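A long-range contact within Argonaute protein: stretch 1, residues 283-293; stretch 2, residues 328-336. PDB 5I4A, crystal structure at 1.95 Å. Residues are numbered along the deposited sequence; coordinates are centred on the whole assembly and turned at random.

Stretch 1 283-293: DVFKYSFYKNE
Stretch 2, residues 328-336: RAAAELGFS

Two helix ends meet here, and the segments leaving them run on side by side in the same direction. A short helix, 284-287, breaks at Ser288 (phi/psi 71/162), after which the chain extends through Phe289 (-53/140). The helix of stretch 2 closes in a Schellman motif: Phe335 N bonds Ala330 O (3.0 Å), Gly334 N bonds Ala331 O (3.0 Å), and Gly334 takes phi/psi 99/17. The CA atoms pair as Phe285-Glu332 (5.2 Å), Ser288-Leu333 (4.2 Å) and Glu293-Ser336 (4.8 Å).

Carbonyls released at the end of a helix need new donors, and stretch 1 supplies them. Leu333 O accepts from Phe289 N (3.0 Å) and from Asn292 ND2 (3.2 Å); Asn292, chi1 t with CB directed toward stretch 2, suits this place because its amide can donate. Glu293 N donates to Gly334 O (3.1 Å). Glu293, at phi/psi 57/26, turns its side chain back so that OE1 accepts from Asn292 N (2.9 Å). Water 1 donates to both Phe285 O (2.9 Å) and Glu332 O (2.7 Å), and Ser288 CA lies 3.1 Å from Glu332 O in a CA-H...O contact.

Leu333 (chi1 m, chi2 t) is the apolar centre. Leu333 CD2 reaches Phe285 CD1 (3.6 Å), Phe289 CE1 (3.6 Å) and Val284 CG2 (3.9 Å), so one methyl group touches three hydrophobic neighbours. Phe285 (m, chi2 -77°) also places CE1 4.2 Å from Ala329 CB, a small methyl beside a broad ring. Asn292 ND2 lies over one face of the Phe335 ring, 3.6 Å from CD1.

Glycine fits position 334 twice over: an ideal CB on Gly334 would lie 2.5 Å from Ser288 OG, a clash, and would jam against the carbonyl O of Leu333.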

# COMPACT_ATOMS: atom_id res chain seq x y z
N ASP A 283 -1.07 4.14 26.40
CA ASP A 283 -0.70 4.75 27.67
C ASP A 283 -0.66 6.27 27.61
O ASP A 283 -0.39 6.89 28.64
CB ASP A 283 0.66 4.22 28.14
CG ASP A 283 0.55 2.93 28.90
OD1 ASP A 283 -0.59 2.59 29.30
OD2 ASP A 283 1.59 2.27 29.11
N VAL A 284 -0.93 6.86 26.45
CA VAL A 284 -1.04 8.32 26.37
C VAL A 284 -2.11 8.82 27.33
O VAL A 284 -2.01 9.94 27.85
CB VAL A 284 -1.32 8.76 24.91
CG1 VAL A 284 -2.71 8.31 24.46
CG2 VAL A 284 -1.14 10.26 24.74
N PHE A 285 -3.15 8.02 27.59
CA PHE A 285 -4.18 8.39 28.54
C PHE A 285 -3.74 8.24 29.99
O PHE A 285 -4.42 8.76 30.88
CB PHE A 285 -5.45 7.56 28.30
CG PHE A 285 -6.09 7.82 26.97
CD1 PHE A 285 -6.85 8.96 26.76
CD2 PHE A 285 -5.94 6.92 25.93
CE1 PHE A 285 -7.45 9.20 25.54
CE2 PHE A 285 -6.54 7.16 24.70
CZ PHE A 285 -7.29 8.30 24.51
N LYS A 286 -2.64 7.53 30.24
CA LYS A 286 -2.07 7.46 31.58
C LYS A 286 -1.16 8.65 31.88
O LYS A 286 -1.16 9.15 33.01
CB LYS A 286 -1.26 6.17 31.76
CG LYS A 286 -2.07 4.93 32.05
CD LYS A 286 -1.14 3.78 32.42
CE LYS A 286 -1.88 2.46 32.49
NZ LYS A 286 -0.93 1.32 32.43
N TYR A 287 -0.40 9.11 30.89
CA TYR A 287 0.69 10.06 31.13
C TYR A 287 0.53 11.35 30.34
O TYR A 287 1.46 12.18 30.35
CB TYR A 287 2.03 9.40 30.81
CG TYR A 287 2.19 8.04 31.47
CD1 TYR A 287 2.41 7.94 32.84
CD2 TYR A 287 2.13 6.87 30.73
CE1 TYR A 287 2.56 6.71 33.46
CE2 TYR A 287 2.28 5.63 31.34
CZ TYR A 287 2.49 5.56 32.70
OH TYR A 287 2.64 4.34 33.31
N SER A 288 -0.60 11.53 29.65
CA SER A 288 -1.00 12.78 29.01
C SER A 288 -0.14 13.11 27.79
O SER A 288 0.95 12.55 27.62
CB SER A 288 -0.96 13.94 30.02
OG SER A 288 -1.63 15.08 29.51
N PHE A 289 -0.64 14.00 26.93
CA PHE A 289 0.13 14.48 25.79
C PHE A 289 1.49 14.99 26.24
O PHE A 289 1.60 15.66 27.27
CB PHE A 289 -0.60 15.61 25.06
CG PHE A 289 -1.55 15.15 23.99
CD1 PHE A 289 -2.06 13.86 23.98
CD2 PHE A 289 -1.94 16.02 22.98
CE1 PHE A 289 -2.94 13.46 22.99
CE2 PHE A 289 -2.81 15.62 21.99
CZ PHE A 289 -3.31 14.34 21.99
N TYR A 290 2.53 14.68 25.46
CA TYR A 290 3.84 15.26 25.69
C TYR A 290 3.76 16.78 25.78
O TYR A 290 4.39 17.40 26.64
CB TYR A 290 4.80 14.84 24.57
CG TYR A 290 6.20 15.39 24.68
CD1 TYR A 290 7.07 14.94 25.67
CD2 TYR A 290 6.67 16.35 23.79
CE1 TYR A 290 8.36 15.43 25.77
CE2 TYR A 290 7.96 16.85 23.89
CZ TYR A 290 8.79 16.39 24.88
OH TYR A 290 10.07 16.88 24.98
N LYS A 291 2.96 17.40 24.91
CA LYS A 291 2.74 18.84 24.93
C LYS A 291 1.28 19.11 24.63
O LYS A 291 0.75 18.64 23.61
CB LYS A 291 3.63 19.54 23.90
CG LYS A 291 3.46 21.05 23.86
CD LYS A 291 3.78 21.58 22.47
CE LYS A 291 4.49 22.92 22.52
NZ LYS A 291 5.90 22.79 22.07
N ASN A 292 0.62 19.85 25.52
CA ASN A 292 -0.75 20.27 25.29
C ASN A 292 -0.98 21.63 25.94
O ASN A 292 -0.51 22.65 25.42
CB ASN A 292 -1.74 19.23 25.83
CG ASN A 292 -3.13 19.36 25.22
OD1 ASN A 292 -3.58 20.47 24.92
ND2 ASN A 292 -3.80 18.23 25.03
N GLU A 293 -1.67 21.65 27.08
CA GLU A 293 -2.05 22.89 27.76
C GLU A 293 -2.86 23.81 26.85
O GLU A 293 -2.86 25.03 27.01
CB GLU A 293 -0.83 23.64 28.31
CG GLU A 293 0.14 22.80 29.12
CD GLU A 293 1.26 22.23 28.27
OE1 GLU A 293 1.35 20.99 28.14
OE2 GLU A 293 2.06 23.02 27.72
N ARG A 328 -13.24 13.17 30.53
CA ARG A 328 -12.11 12.51 31.17
C ARG A 328 -10.99 12.26 30.17
O ARG A 328 -9.81 12.39 30.51
CB ARG A 328 -12.55 11.21 31.84
CG ARG A 328 -13.58 11.40 32.95
CD ARG A 328 -13.65 10.20 33.88
NE ARG A 328 -13.90 8.95 33.16
CZ ARG A 328 -15.11 8.54 32.79
NH1 ARG A 328 -16.18 9.27 33.07
NH2 ARG A 328 -15.24 7.38 32.15
N ALA A 329 -11.34 11.90 28.93
CA ALA A 329 -10.33 11.71 27.90
C ALA A 329 -9.58 13.00 27.62
O ALA A 329 -8.35 13.00 27.49
CB ALA A 329 -10.97 11.17 26.62
N ALA A 330 -10.30 14.12 27.52
CA ALA A 330 -9.65 15.40 27.25
C ALA A 330 -8.77 15.83 28.42
O ALA A 330 -7.68 16.38 28.22
CB ALA A 330 -10.69 16.47 26.94
N ALA A 331 -9.23 15.59 29.65
CA ALA A 331 -8.40 15.87 30.81
C ALA A 331 -7.17 14.96 30.84
O ALA A 331 -6.05 15.42 31.06
CB ALA A 331 -9.22 15.70 32.09
N GLU A 332 -7.37 13.66 30.59
CA GLU A 332 -6.26 12.72 30.60
C GLU A 332 -5.22 13.06 29.54
O GLU A 332 -4.03 12.83 29.75
CB GLU A 332 -6.77 11.29 30.39
CG GLU A 332 -7.41 10.68 31.63
CD GLU A 332 -8.20 9.42 31.32
OE1 GLU A 332 -9.01 9.00 32.18
OE2 GLU A 332 -8.02 8.85 30.22
N LEU A 333 -5.65 13.61 28.40
CA LEU A 333 -4.72 13.96 27.34
C LEU A 333 -4.06 15.31 27.54
O LEU A 333 -3.14 15.65 26.79
CB LEU A 333 -5.44 13.92 25.99
CG LEU A 333 -5.88 12.52 25.55
CD1 LEU A 333 -6.55 12.56 24.20
CD2 LEU A 333 -4.70 11.55 25.55
N GLY A 334 -4.49 16.09 28.53
CA GLY A 334 -3.82 17.33 28.87
C GLY A 334 -4.42 18.60 28.31
O GLY A 334 -3.73 19.63 28.29
N PHE A 335 -5.67 18.57 27.86
CA PHE A 335 -6.32 19.79 27.40
C PHE A 335 -6.61 20.70 28.59
O PHE A 335 -7.09 20.25 29.63
CB PHE A 335 -7.62 19.48 26.66
CG PHE A 335 -7.40 18.84 25.31
CD1 PHE A 335 -6.99 19.60 24.23
CD2 PHE A 335 -7.64 17.49 25.13
CE1 PHE A 335 -6.79 19.02 22.99
CE2 PHE A 335 -7.44 16.90 23.89
CZ PHE A 335 -7.02 17.67 22.82
N SER A 336 -6.30 21.99 28.43
CA SER A 336 -6.57 22.95 29.50
C SER A 336 -8.06 23.00 29.82
O SER A 336 -8.45 23.04 30.99
CB SER A 336 -6.06 24.34 29.11
OG SER A 336 -6.73 24.84 27.97
O HOH W 1 -3.44 11.32 31.97
O HOH W 2 -3.79 15.55 31.88